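Local atomic coordinates of 3-oxoacyl-(acyl-carrier protein) synthase II (Thermus thermophilus, PDB entry 1J3N), a protein that catalyses the condensing step of fatty acid elongation, probably joining an acyl chain to a malonyl unit carried on acyl-carrier protein, and forms a homodimer. Residues L44-A49 / M195-F200; A58-K63 / Y74-A79; T100-G105 / A142-R147; L279-A284 / N392-G397; V346-T351 / A401-K406. All coordinates share one frame; numbering follows the deposited sequence.

Contact 1 of 5, residues L44-A49 / M195-F200; sequences LPVRIA and MAIGAF
Leu44 and Val46 both converge on one branch of Ile197, its CG2 methyl. The leucine lies at about a right angle to the isoleucine and touches with a single methyl, CD1, 3.9 Å from Ile197 CG2. Val46 comes in on a slant, and it is the branch point that touches, with CB 4.0 Å from the same CG2. Ile197 can serve both because CG2 stands anti to its own backbone N while CG1, at chi1 -66°, is turned aside next to that N. Leu44 CD2 meanwhile rests 4.3 Å from Gly198 CA, where the helix offers bare backbone. In the five-layered alpha-beta-alpha-beta-alpha build of the thiolase-type condensing enzymes this is a peripheral example of loop-on-helix packing: the residues entering strand 48-50 lie against helix 194-202, close to the dimer partner, whose Pro124 meets Leu44. The loop is held in shape by its own polar bonds. Arg47 NH1 donates to Leu44 O over 2.9 Å at 158°, in the carbonyl plane, and Asn210 binds both Arg47 N and Pro45 O. Val46 O, by contrast, is buried 3.9 Å from Ile197 CG2 and has no polar partner in the model.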
# COMPACT_ATOMS: atom_id res chain seq x y z
N LEU A 44 27.42 -0.43 -15.59
CA LEU A 44 26.36 0.58 -15.56
C LEU A 44 26.84 2.03 -15.73
O LEU A 44 28.00 2.34 -15.50
CB LEU A 44 25.58 0.48 -14.24
CG LEU A 44 24.84 -0.81 -13.92
CD1 LEU A 44 24.10 -0.65 -12.60
CD2 LEU A 44 23.87 -1.14 -15.03
N PRO A 45 25.93 2.93 -16.15
CA PRO A 45 26.24 4.35 -16.35
C PRO A 45 26.25 5.10 -15.02
O PRO A 45 26.85 6.17 -14.90
CB PRO A 45 25.13 4.83 -17.28
CG PRO A 45 23.97 3.98 -16.88
CD PRO A 45 24.62 2.61 -16.76
N VAL A 46 25.55 4.53 -14.04
CA VAL A 46 25.46 5.09 -12.69
C VAL A 46 26.15 4.06 -11.81
O VAL A 46 25.71 2.92 -11.72
CB VAL A 46 23.99 5.25 -12.24
CG1 VAL A 46 23.93 5.75 -10.80
CG2 VAL A 46 23.27 6.22 -13.16
N ARG A 47 27.23 4.47 -11.15
CA ARG A 47 27.98 3.53 -10.33
C ARG A 47 28.21 4.00 -8.90
O ARG A 47 29.20 3.61 -8.27
CB ARG A 47 29.32 3.25 -11.03
CG ARG A 47 29.13 2.83 -12.49
CD ARG A 47 30.45 2.53 -13.20
NE ARG A 47 31.24 3.73 -13.47
CZ ARG A 47 31.07 4.53 -14.52
NH1 ARG A 47 30.12 4.27 -15.41
NH2 ARG A 47 31.86 5.59 -14.68
N ILE A 48 27.29 4.82 -8.41
CA ILE A 48 27.36 5.37 -7.05
C ILE A 48 26.00 5.23 -6.37
O ILE A 48 24.96 5.20 -7.03
CB ILE A 48 27.73 6.87 -7.06
CG1 ILE A 48 26.67 7.66 -7.84
CG2 ILE A 48 29.12 7.07 -7.65
CD1 ILE A 48 26.83 9.18 -7.78
N ALA A 49 26.01 5.16 -5.04
CA ALA A 49 24.77 5.03 -4.28
C ALA A 49 25.04 5.30 -2.81
O ALA A 49 26.21 5.35 -2.38
CB ALA A 49 24.18 3.62 -4.45
N MET A 195 19.43 -4.52 -11.54
CA MET A 195 18.20 -4.25 -12.27
C MET A 195 17.47 -2.96 -11.93
O MET A 195 16.87 -2.35 -12.81
CB MET A 195 17.23 -5.43 -12.12
CG MET A 195 15.89 -5.23 -12.81
SD MET A 195 14.96 -6.77 -12.89
CE MET A 195 14.00 -6.49 -14.35
N ALA A 196 17.52 -2.55 -10.67
CA ALA A 196 16.84 -1.32 -10.26
C ALA A 196 17.62 -0.07 -10.64
O ALA A 196 17.05 0.89 -11.15
CB ALA A 196 16.60 -1.34 -8.76
N ILE A 197 18.92 -0.08 -10.38
CA ILE A 197 19.73 1.07 -10.74
C ILE A 197 19.79 1.13 -12.26
O ILE A 197 19.84 2.21 -12.86
CB ILE A 197 21.15 0.97 -10.14
CG1 ILE A 197 21.05 1.05 -8.61
CG2 ILE A 197 22.04 2.10 -10.68
CD1 ILE A 197 22.36 1.12 -7.88
N GLY A 198 19.76 -0.04 -12.89
CA GLY A 198 19.79 -0.09 -14.34
C GLY A 198 18.53 0.54 -14.90
O GLY A 198 18.58 1.36 -15.82
N ALA A 199 17.39 0.17 -14.32
CA ALA A 199 16.09 0.69 -14.74
C ALA A 199 15.97 2.20 -14.58
O ALA A 199 15.49 2.89 -15.48
CB ALA A 199 14.99 -0.01 -13.95
N PHE A 200 16.40 2.72 -13.44
CA PHE A 200 16.34 4.16 -13.18
C PHE A 200 17.37 4.89 -14.04
O PHE A 200 17.21 6.07 -14.35
CB PHE A 200 16.59 4.46 -11.70
CG PHE A 200 15.38 4.26 -10.83
CD1 PHE A 200 14.34 5.18 -10.86
CD2 PHE A 200 15.29 3.17 -9.98
CE1 PHE A 200 13.21 5.02 -10.05
CE2 PHE A 200 14.16 2.99 -9.17
CZ PHE A 200 13.13 3.91 -9.20

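Contact 2 of 5, residues A58-K63 / Y74-A79; sequences AYLDRK and YALIAA
Tyr59 and Leu60, in the loop that leads into the short helix 62-65, lie over Ile77 and Leu76 of helix 70-86, an outer helix of the N-terminal half of this thiolase-type fold. Two separate apolar pairs make up the contact, each pairing one residue of the loop with one of the helix. In the first, Ile77 CG2 sits almost exactly on the axis of the Tyr59 ring, 4.0 Å from its centroid and 6° off the ring normal, a textbook CH-pi contact made over the face. The other branch of the isoleucine follows the root of the tyrosine, with Ile77 CG1 4.0 Å from Tyr59 CB. Both branches are therefore used: CG1 stands next to the backbone N of Ile77 at chi1 -68°, and CG2 is anti to that N and reaches across to the ring. The two side chains meet at roughly a right angle, with the flat face toward the methyl. The second pair is leucine on leucine. Leu60 CD1 lies 4.0 Å from Leu76 CD1, while Leu60 CD2 approaches Leu76 CB at 4.1 Å, the two side chains again crossing nearly at right angles. No polar group takes part in either pair. Around them, Leu68 touches both leucines, and helix 139-148 comes alongside through Ile144, which meets Leu76, and Arg147, which meets Leu60. On other sides of helix 70-86, Tyr74, Ala75, Ala78 and Ala79 pack on strands 182-189 and 232-240, placing the helix between the large sheet and the loop 58-61.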
# COMPACT_ATOMS: atom_id res chain seq x y z
N ALA A 58 23.47 -8.92 13.92
CA ALA A 58 23.61 -8.28 15.22
C ALA A 58 22.24 -7.92 15.79
O ALA A 58 22.12 -7.59 16.97
CB ALA A 58 24.48 -7.01 15.09
N TYR A 59 21.21 -7.99 14.95
CA TYR A 59 19.85 -7.67 15.38
C TYR A 59 18.91 -8.86 15.32
O TYR A 59 18.07 -9.04 16.20
CB TYR A 59 19.29 -6.53 14.52
CG TYR A 59 20.02 -5.23 14.72
CD1 TYR A 59 19.64 -4.36 15.75
CD2 TYR A 59 21.11 -4.89 13.93
CE1 TYR A 59 20.34 -3.17 15.98
CE2 TYR A 59 21.82 -3.71 14.15
CZ TYR A 59 21.43 -2.86 15.18
OH TYR A 59 22.14 -1.71 15.42
N LEU A 60 19.04 -9.66 14.27
CA LEU A 60 18.18 -10.82 14.08
C LEU A 60 18.96 -12.13 14.18
O LEU A 60 20.19 -12.14 14.16
CB LEU A 60 17.51 -10.73 12.70
CG LEU A 60 17.06 -9.33 12.29
CD1 LEU A 60 16.42 -9.38 10.91
CD2 LEU A 60 16.08 -8.79 13.32
N ASP A 61 18.24 -13.24 14.28
CA ASP A 61 18.87 -14.56 14.36
C ASP A 61 19.40 -14.84 12.96
O ASP A 61 18.62 -14.99 12.02
CB ASP A 61 17.84 -15.62 14.75
CG ASP A 61 17.14 -15.30 16.05
OD1 ASP A 61 17.80 -15.35 17.11
OD2 ASP A 61 15.93 -15.00 16.01
N ARG A 62 20.72 -14.92 12.81
CA ARG A 62 21.32 -15.16 11.50
C ARG A 62 20.70 -16.34 10.75
O ARG A 62 20.73 -16.38 9.52
CB ARG A 62 22.83 -15.38 11.65
CG ARG A 62 23.60 -14.13 12.05
CD ARG A 62 25.10 -14.36 11.96
NE ARG A 62 25.86 -13.13 12.18
CZ ARG A 62 25.88 -12.46 13.33
NH1 ARG A 62 25.19 -12.90 14.38
NH2 ARG A 62 26.59 -11.34 13.44
N LYS A 63 20.13 -17.29 11.49
CA LYS A 63 19.53 -18.46 10.88
C LYS A 63 18.23 -18.15 10.14
O LYS A 63 17.86 -18.84 9.19
CB LYS A 63 19.26 -19.54 11.94
CG LYS A 63 20.40 -19.74 12.94
CD LYS A 63 21.76 -19.94 12.26
CE LYS A 63 21.79 -21.20 11.41
NZ LYS A 63 23.12 -21.38 10.75
N TYR A 74 15.81 -4.56 6.87
CA TYR A 74 15.96 -3.17 7.29
C TYR A 74 14.78 -2.74 8.15
O TYR A 74 14.96 -2.07 9.17
CB TYR A 74 16.08 -2.25 6.08
CG TYR A 74 17.35 -2.40 5.28
CD1 TYR A 74 18.39 -3.22 5.73
CD2 TYR A 74 17.53 -1.71 4.08
CE1 TYR A 74 19.57 -3.35 5.01
CE2 TYR A 74 18.72 -1.83 3.36
CZ TYR A 74 19.73 -2.65 3.83
OH TYR A 74 20.91 -2.76 3.12
N ALA A 75 13.57 -3.11 7.76
CA ALA A 75 12.39 -2.73 8.54
C ALA A 75 12.42 -3.28 9.96
O ALA A 75 12.06 -2.58 10.91
CB ALA A 75 11.14 -3.18 7.84
N LEU A 76 12.83 -4.54 10.11
CA LEU A 76 12.89 -5.17 11.43
C LEU A 76 13.95 -4.48 12.30
O LEU A 76 13.75 -4.27 13.49
CB LEU A 76 13.18 -6.67 11.30
CG LEU A 76 12.01 -7.50 10.76
CD1 LEU A 76 12.44 -8.92 10.44
CD2 LEU A 76 10.90 -7.49 11.79
N ILE A 77 15.07 -4.12 11.68
CA ILE A 77 16.15 -3.45 12.40
C ILE A 77 15.69 -2.06 12.85
O ILE A 77 15.92 -1.67 14.00
CB ILE A 77 17.41 -3.33 11.51
CG1 ILE A 77 18.00 -4.72 11.25
CG2 ILE A 77 18.43 -2.41 12.18
CD1 ILE A 77 19.12 -4.73 10.22
N ALA A 78 15.05 -1.32 11.95
CA ALA A 78 14.57 0.02 12.29
C ALA A 78 13.49 -0.04 13.37
O ALA A 78 13.46 0.80 14.27
CB ALA A 78 14.03 0.73 11.05
N ALA A 79 12.61 -1.03 13.28
CA ALA A 79 11.55 -1.18 14.28
C ALA A 79 12.15 -1.47 15.65
O ALA A 79 11.68 -0.94 16.65
CB ALA A 79 10.59 -2.30 13.86

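Contact 3 of 5, residues T100-G105 / A142-R147; sequences TLVGTG and AHIAMR
Thr100 and Val102, two residues apart on the strand and both directed at the helix, meet Ile144 with one methyl each. The isoleucine divides its branches between them. Its CG1 arm, set next to the backbone N at chi1 -71° and continued nearly straight, carries CD1 to 3.5 Å from Val102 CG2, a close methyl-to-methyl approach with the two side chains at about a right angle. The shorter branch, Ile144 CG2, lies 3.7 Å from Thr100 CG2, and here the side chains slide past each other in opposite directions. The threonine is sorted by its first torsion. At chi1 53° the hydroxyl OG1 stands between the backbone N and the carbonyl carbon, and CG2 is swung anti to the carbonyl carbon, where it faces the helix. OG1 itself is 3.9 Å from Ala145 CB, plain van der Waals contact; its polar need is met by a hydrogen bond with Ser154 OG. Val102 touches with the methyl in the same position, its CG2 likewise anti to the carbonyl carbon. The axes of strand 100-103 and helix 142-147 run roughly antiparallel, at 147°, and come within 8.1 Å of each other. Strand 98-103 pairs in parallel with strand 182-189, and Leu101 points to the far side, onto helix 163-176. Helix 139-148 also packs on helix 70-86, where Ile144 meets Ala79, and also meets the second subunit, whose His399 packs on Ala142 and Ala262 on Ala145.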
# COMPACT_ATOMS: atom_id res chain seq x y z
N THR A 100 0.89 -1.85 13.05
CA THR A 100 2.11 -1.82 12.26
C THR A 100 1.77 -1.31 10.86
O THR A 100 0.76 -1.70 10.27
CB THR A 100 2.75 -3.23 12.17
OG1 THR A 100 1.78 -4.16 11.71
CG2 THR A 100 3.25 -3.69 13.52
N LEU A 101 2.61 -0.42 10.33
CA LEU A 101 2.38 0.14 9.01
C LEU A 101 3.69 0.65 8.41
O LEU A 101 3.98 1.85 8.43
CB LEU A 101 1.37 1.29 9.09
CG LEU A 101 0.31 1.35 7.97
CD1 LEU A 101 -0.57 2.59 8.15
CD2 LEU A 101 0.98 1.38 6.60
N VAL A 102 4.48 -0.28 7.89
CA VAL A 102 5.76 0.07 7.28
C VAL A 102 5.61 -0.20 5.79
O VAL A 102 5.40 -1.34 5.37
CB VAL A 102 6.90 -0.77 7.86
CG1 VAL A 102 8.23 -0.35 7.23
CG2 VAL A 102 6.96 -0.57 9.37
N GLY A 103 5.68 0.86 4.99
CA GLY A 103 5.53 0.69 3.56
C GLY A 103 6.86 0.53 2.85
O GLY A 103 7.92 0.60 3.47
N THR A 104 6.78 0.30 1.55
CA THR A 104 7.97 0.14 0.72
C THR A 104 7.54 0.52 -0.70
O THR A 104 6.36 0.49 -1.01
CB THR A 104 8.48 -1.31 0.74
OG1 THR A 104 9.66 -1.42 -0.05
CG2 THR A 104 7.41 -2.26 0.19
N GLY A 105 8.48 0.90 -1.55
CA GLY A 105 8.11 1.27 -2.90
C GLY A 105 8.20 0.12 -3.89
O GLY A 105 7.35 -0.03 -4.78
N ALA A 142 4.01 -7.25 8.29
CA ALA A 142 3.71 -8.59 8.79
C ALA A 142 4.81 -9.15 9.69
O ALA A 142 4.52 -9.71 10.75
CB ALA A 142 3.47 -9.54 7.62
N HIS A 143 6.06 -9.03 9.26
CA HIS A 143 7.15 -9.56 10.06
C HIS A 143 7.32 -8.83 11.38
O HIS A 143 7.69 -9.44 12.38
CB HIS A 143 8.46 -9.55 9.26
CG HIS A 143 8.67 -10.81 8.48
ND1 HIS A 143 8.91 -12.02 9.09
CD2 HIS A 143 8.62 -11.05 7.16
CE1 HIS A 143 8.99 -12.96 8.17
NE2 HIS A 143 8.82 -12.40 6.99
N ILE A 144 7.05 -7.53 11.38
CA ILE A 144 7.16 -6.77 12.62
C ILE A 144 6.06 -7.19 13.58
O ILE A 144 6.30 -7.37 14.78
CB ILE A 144 7.09 -5.25 12.34
CG1 ILE A 144 8.38 -4.78 11.64
CG2 ILE A 144 6.88 -4.49 13.64
CD1 ILE A 144 8.26 -3.43 10.92
N ALA A 145 4.84 -7.35 13.05
CA ALA A 145 3.70 -7.77 13.86
C ALA A 145 3.93 -9.16 14.45
O ALA A 145 3.59 -9.42 15.61
CB ALA A 145 2.43 -7.77 13.02
N MET A 146 4.51 -10.05 13.64
CA MET A 146 4.78 -11.41 14.07
C MET A 146 5.87 -11.50 15.13
O MET A 146 5.74 -12.23 16.11
CB MET A 146 5.16 -12.28 12.88
CG MET A 146 4.03 -12.49 11.88
SD MET A 146 4.44 -13.64 10.57
CE MET A 146 5.33 -12.60 9.44
N ARG A 147 6.93 -10.72 14.94
CA ARG A 147 8.04 -10.73 15.88
C ARG A 147 7.67 -10.29 17.29
O ARG A 147 8.15 -10.87 18.27
CB ARG A 147 9.17 -9.83 15.36
CG ARG A 147 10.47 -9.99 16.15
CD ARG A 147 11.58 -9.05 15.69
NE ARG A 147 12.84 -9.43 16.32
CZ ARG A 147 13.95 -8.69 16.31
NH1 ARG A 147 13.96 -7.51 15.70
NH2 ARG A 147 15.05 -9.14 16.90

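Contact 4 of 5, residues L279-A284 / N392-G397; sequences LAMARA and NSFAFG
Asn392 ND2 is gripped from two directions: it donates weakly to Met281 SD, 3.5 Å away at an N-H...S angle of 144°, and it is hydrogen-bonded to Glu312 OE2 of helix 306-324. The carboxylate is the stronger partner, and it probably fixes the rotation of the amide. The thioether chain lies across that amide at about a right angle, touching both ends of it: Met281 CG is 3.5 Å from Asn392 OD1, a buried oxygen with no polar partner in the model. Met281 reaches the strand through an extended middle, chi2 -174° carrying SD away from the helix backbone toward the amide. Its CG also approaches the edge of the Phe394 ring near the ring plane, 4.5 Å from CZ, a loose contact that brings in the residue two further along the strand. A leucine in place of Asn392 would probably leave both Met281 SD and the Glu312 carboxylate without the amide nitrogen that donates to them in a buried setting. Strand 388-394 lies between strands 297-299 and 399-406 in the large sheet, and helix 275-288 covers it from one side, with Arg283 reaching on to Thr151 O of the second subunit. An outer helix laid on the sheet of the C-terminal half in this way belongs to the layered alpha-beta-alpha-beta-alpha build of the thiolase superfamily.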
# COMPACT_ATOMS: atom_id res chain seq x y z
N LEU A 279 -0.97 21.97 -3.44
CA LEU A 279 -2.24 21.49 -2.91
C LEU A 279 -2.03 20.61 -1.67
O LEU A 279 -2.75 20.75 -0.68
CB LEU A 279 -2.98 20.71 -3.99
CG LEU A 279 -4.33 20.07 -3.67
CD1 LEU A 279 -5.26 21.08 -3.03
CD2 LEU A 279 -4.94 19.54 -4.97
N ALA A 280 -1.06 19.70 -1.72
CA ALA A 280 -0.78 18.81 -0.60
C ALA A 280 -0.27 19.59 0.62
O ALA A 280 -0.63 19.28 1.76
CB ALA A 280 0.22 17.74 -1.01
N MET A 281 0.59 20.58 0.41
CA MET A 281 1.10 21.37 1.54
C MET A 281 -0.06 22.16 2.15
O MET A 281 -0.19 22.24 3.37
CB MET A 281 2.21 22.34 1.11
CG MET A 281 3.57 21.69 0.83
SD MET A 281 4.86 22.90 0.51
CE MET A 281 4.57 23.25 -1.21
N ALA A 282 -0.89 22.75 1.29
CA ALA A 282 -2.03 23.54 1.76
C ALA A 282 -2.98 22.68 2.59
O ALA A 282 -3.58 23.15 3.56
CB ALA A 282 -2.78 24.15 0.57
N ARG A 283 -3.12 21.42 2.20
CA ARG A 283 -4.00 20.52 2.93
C ARG A 283 -3.39 20.11 4.26
O ARG A 283 -4.11 19.85 5.23
CB ARG A 283 -4.31 19.28 2.09
CG ARG A 283 -5.27 19.59 0.97
CD ARG A 283 -5.39 18.47 -0.04
NE ARG A 283 -6.44 18.76 -1.00
CZ ARG A 283 -6.68 18.04 -2.09
NH1 ARG A 283 -5.93 16.98 -2.37
NH2 ARG A 283 -7.68 18.37 -2.90
N ALA A 284 -2.06 20.07 4.33
CA ALA A 284 -1.38 19.70 5.57
C ALA A 284 -1.55 20.83 6.58
O ALA A 284 -1.74 20.59 7.77
CB ALA A 284 0.09 19.44 5.33
N ASN A 392 8.01 17.25 3.10
CA ASN A 392 7.44 16.99 1.78
C ASN A 392 7.87 15.71 1.08
O ASN A 392 9.02 15.28 1.20
CB ASN A 392 7.72 18.17 0.83
CG ASN A 392 6.98 19.45 1.24
OD1 ASN A 392 5.99 19.41 1.95
ND2 ASN A 392 7.47 20.59 0.75
N SER A 393 6.94 15.14 0.32
CA SER A 393 7.18 13.93 -0.46
C SER A 393 6.29 13.97 -1.70
O SER A 393 5.07 13.78 -1.59
CB SER A 393 6.88 12.69 0.38
OG SER A 393 7.83 12.55 1.42
N PHE A 394 6.90 14.22 -2.86
CA PHE A 394 6.20 14.32 -4.14
C PHE A 394 6.73 13.25 -5.09
O PHE A 394 7.69 13.48 -5.82
CB PHE A 394 6.42 15.72 -4.72
CG PHE A 394 6.18 16.83 -3.73
CD1 PHE A 394 5.00 16.86 -2.99
CD2 PHE A 394 7.13 17.81 -3.52
CE1 PHE A 394 4.77 17.87 -2.05
CE2 PHE A 394 6.91 18.82 -2.58
CZ PHE A 394 5.73 18.85 -1.85
N ALA A 395 6.04 12.12 -5.10
CA ALA A 395 6.41 10.92 -5.85
C ALA A 395 6.08 10.72 -7.33
O ALA A 395 5.29 11.45 -7.92
CB ALA A 395 5.90 9.70 -5.09
N PHE A 396 6.70 9.68 -7.89
CA PHE A 396 6.48 9.25 -9.26
C PHE A 396 5.02 8.80 -9.26
O PHE A 396 4.58 8.13 -8.32
CB PHE A 396 7.36 8.04 -9.60
CG PHE A 396 8.76 8.38 -10.02
CD1 PHE A 396 9.55 9.24 -9.26
CD2 PHE A 396 9.31 7.80 -11.16
CE1 PHE A 396 10.87 9.52 -9.63
CE2 PHE A 396 10.63 8.07 -11.54
CZ PHE A 396 11.41 8.94 -10.77
N GLY A 397 4.28 9.14 -10.31
CA GLY A 397 2.88 8.76 -10.37
C GLY A 397 2.03 9.99 -10.12
O GLY A 397 0.96 10.15 -10.70

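Contact 5 of 5, residues V346-T351 / A401-K406; sequences VEAIAT and AVLAFK
Helix 346-351 and strand 401-406 run in nearly the same direction, at 24° with their axes 10.1 Å apart, bringing Ala348 level with Leu403 and Thr351 level with Phe405. The phenyl ring spans most of the gap. Thr351 CG2 lies 3.7 Å from Phe405 CD2, and one turn earlier Ala348 CB is 4.1 Å from Phe405 CZ; both methyls come at the ring from a slanting position. Ala348 CB also grazes Leu403 CD1 at 4.5 Å. Thr351 turns its two branches to different tasks. With OG1 next to the backbone N at chi1 -57°, the hydroxyl folds back along the helix and donates to Glu347 O over 2.7 Å, tilted 27° from the carbonyl plane, while CG2, anti to that N, faces the ring. Glu347 O thus accepts twice, from Thr351 N and Thr351 OG1, which reach it from opposite faces of its plane. A serine at Thr351 could keep the hydroxyl bond but would probably open a gap beside Phe405 CD2, giving the ring more freedom to turn. Helix 343-357 packs here with helix 163-176, the usual central layer between the two sheets of a thiolase-type core. The threonine hydroxyl is spent within its own helix, and the interface therefore rests on apolar methyl-to-ring contact that depends on shape more than on directional bonding.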
# COMPACT_ATOMS: atom_id res chain seq x y z
N VAL A 346 12.50 8.35 6.91
CA VAL A 346 13.77 8.85 7.44
C VAL A 346 13.83 10.38 7.48
O VAL A 346 14.47 10.96 8.37
CB VAL A 346 14.96 8.29 6.62
CG1 VAL A 346 16.26 8.97 7.03
CG2 VAL A 346 15.07 6.78 6.85
N GLU A 347 13.17 11.02 6.53
CA GLU A 347 13.13 12.48 6.46
C GLU A 347 12.20 13.02 7.54
O GLU A 347 12.37 14.15 8.00
CB GLU A 347 12.66 12.94 5.08
CG GLU A 347 13.79 13.03 4.07
CD GLU A 347 13.33 12.83 2.64
OE1 GLU A 347 12.24 13.34 2.28
OE2 GLU A 347 14.05 12.17 1.87
N ALA A 348 11.21 12.22 7.92
CA ALA A 348 10.30 12.63 8.98
C ALA A 348 11.10 12.58 10.27
O ALA A 348 10.89 13.39 11.18
CB ALA A 348 9.10 11.67 9.05
N ILE A 349 12.02 11.62 10.36
CA ILE A 349 12.86 11.50 11.54
C ILE A 349 13.74 12.75 11.67
O ILE A 349 13.85 13.35 12.74
CB ILE A 349 13.72 10.22 11.47
CG1 ILE A 349 12.80 8.99 11.57
CG2 ILE A 349 14.75 10.23 12.61
CD1 ILE A 349 13.51 7.66 11.63
N ALA A 350 14.36 13.14 10.56
CA ALA A 350 15.22 14.32 10.53
C ALA A 350 14.41 15.56 10.90
O ALA A 350 14.88 16.43 11.63
CB ALA A 350 15.85 14.48 9.14
N THR A 351 13.18 15.63 10.39
CA THR A 351 12.31 16.78 10.65
C THR A 351 11.91 16.84 12.12
O THR A 351 11.83 17.92 12.70
CB THR A 351 11.04 16.72 9.76
OG1 THR A 351 11.44 16.67 8.38
CG2 THR A 351 10.19 17.96 9.99
N ALA A 401 2.37 13.71 -0.62
CA ALA A 401 2.06 13.51 0.79
C ALA A 401 2.92 14.46 1.61
O ALA A 401 4.14 14.53 1.43
CB ALA A 401 2.32 12.06 1.19
N VAL A 402 2.28 15.20 2.50
CA VAL A 402 2.96 16.16 3.36
C VAL A 402 2.59 15.97 4.83
O VAL A 402 1.42 15.76 5.17
CB VAL A 402 2.58 17.61 2.95
CG1 VAL A 402 3.24 18.61 3.89
CG2 VAL A 402 3.00 17.86 1.51
N LEU A 403 3.59 16.02 5.70
CA LEU A 403 3.36 15.88 7.12
C LEU A 403 3.72 17.20 7.79
O LEU A 403 4.67 17.88 7.38
CB LEU A 403 4.22 14.75 7.71
CG LEU A 403 3.88 13.31 7.31
CD1 LEU A 403 4.81 12.35 8.04
CD2 LEU A 403 2.44 12.98 7.65
N ALA A 404 2.95 17.55 8.81
CA ALA A 404 3.16 18.77 9.57
C ALA A 404 3.47 18.38 11.01
O ALA A 404 2.68 17.69 11.67
CB ALA A 404 1.92 19.66 9.52
N PHE A 405 4.61 18.84 11.50
CA PHE A 405 5.04 18.54 12.86
C PHE A 405 5.03 19.79 13.73
O PHE A 405 5.33 20.89 13.28
CB PHE A 405 6.44 17.93 12.84
CG PHE A 405 6.48 16.52 12.30
CD1 PHE A 405 5.96 15.46 13.05
CD2 PHE A 405 7.03 16.25 11.05
CE1 PHE A 405 5.99 14.15 12.56
CE2 PHE A 405 7.07 14.94 10.55
CZ PHE A 405 6.55 13.90 11.31
N LYS A 406 4.67 19.60 15.00
CA LYS A 406 4.62 20.71 15.95
C LYS A 406 5.58 20.48 17.10
O LYS A 406 5.62 19.39 17.68
CB LYS A 406 3.20 20.87 16.50
CG LYS A 406 3.10 21.88 17.63
CD LYS A 406 1.69 21.94 18.22
CE LYS A 406 1.65 22.91 19.39
NZ LYS A 406 0.29 23.00 19.99

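In the fold
Followed from the N terminus, the chain first sets out a long loop that contact 1 closes, from residues 44-49 to helix 194-202. Contacts 2 and 3 are nested inside it, one after the other. They touch each other, with a probable hydrogen bond from Arg147 NH2 to Tyr59 O, joining helices 70-86 and 139-148 to the N-terminal part of the large sheet. In the C-terminal half, contacts 4 and 5 cross, their segments alternating along the chain, and strands 388-394 and 399-406 pair directly through Ser393 O and Ala401 N. Contact 4 brings one helix to these strands and contact 5 another. Phe200 packs on Phe396, linking contacts 1 and 4 although their centres lie about 27 Å apart.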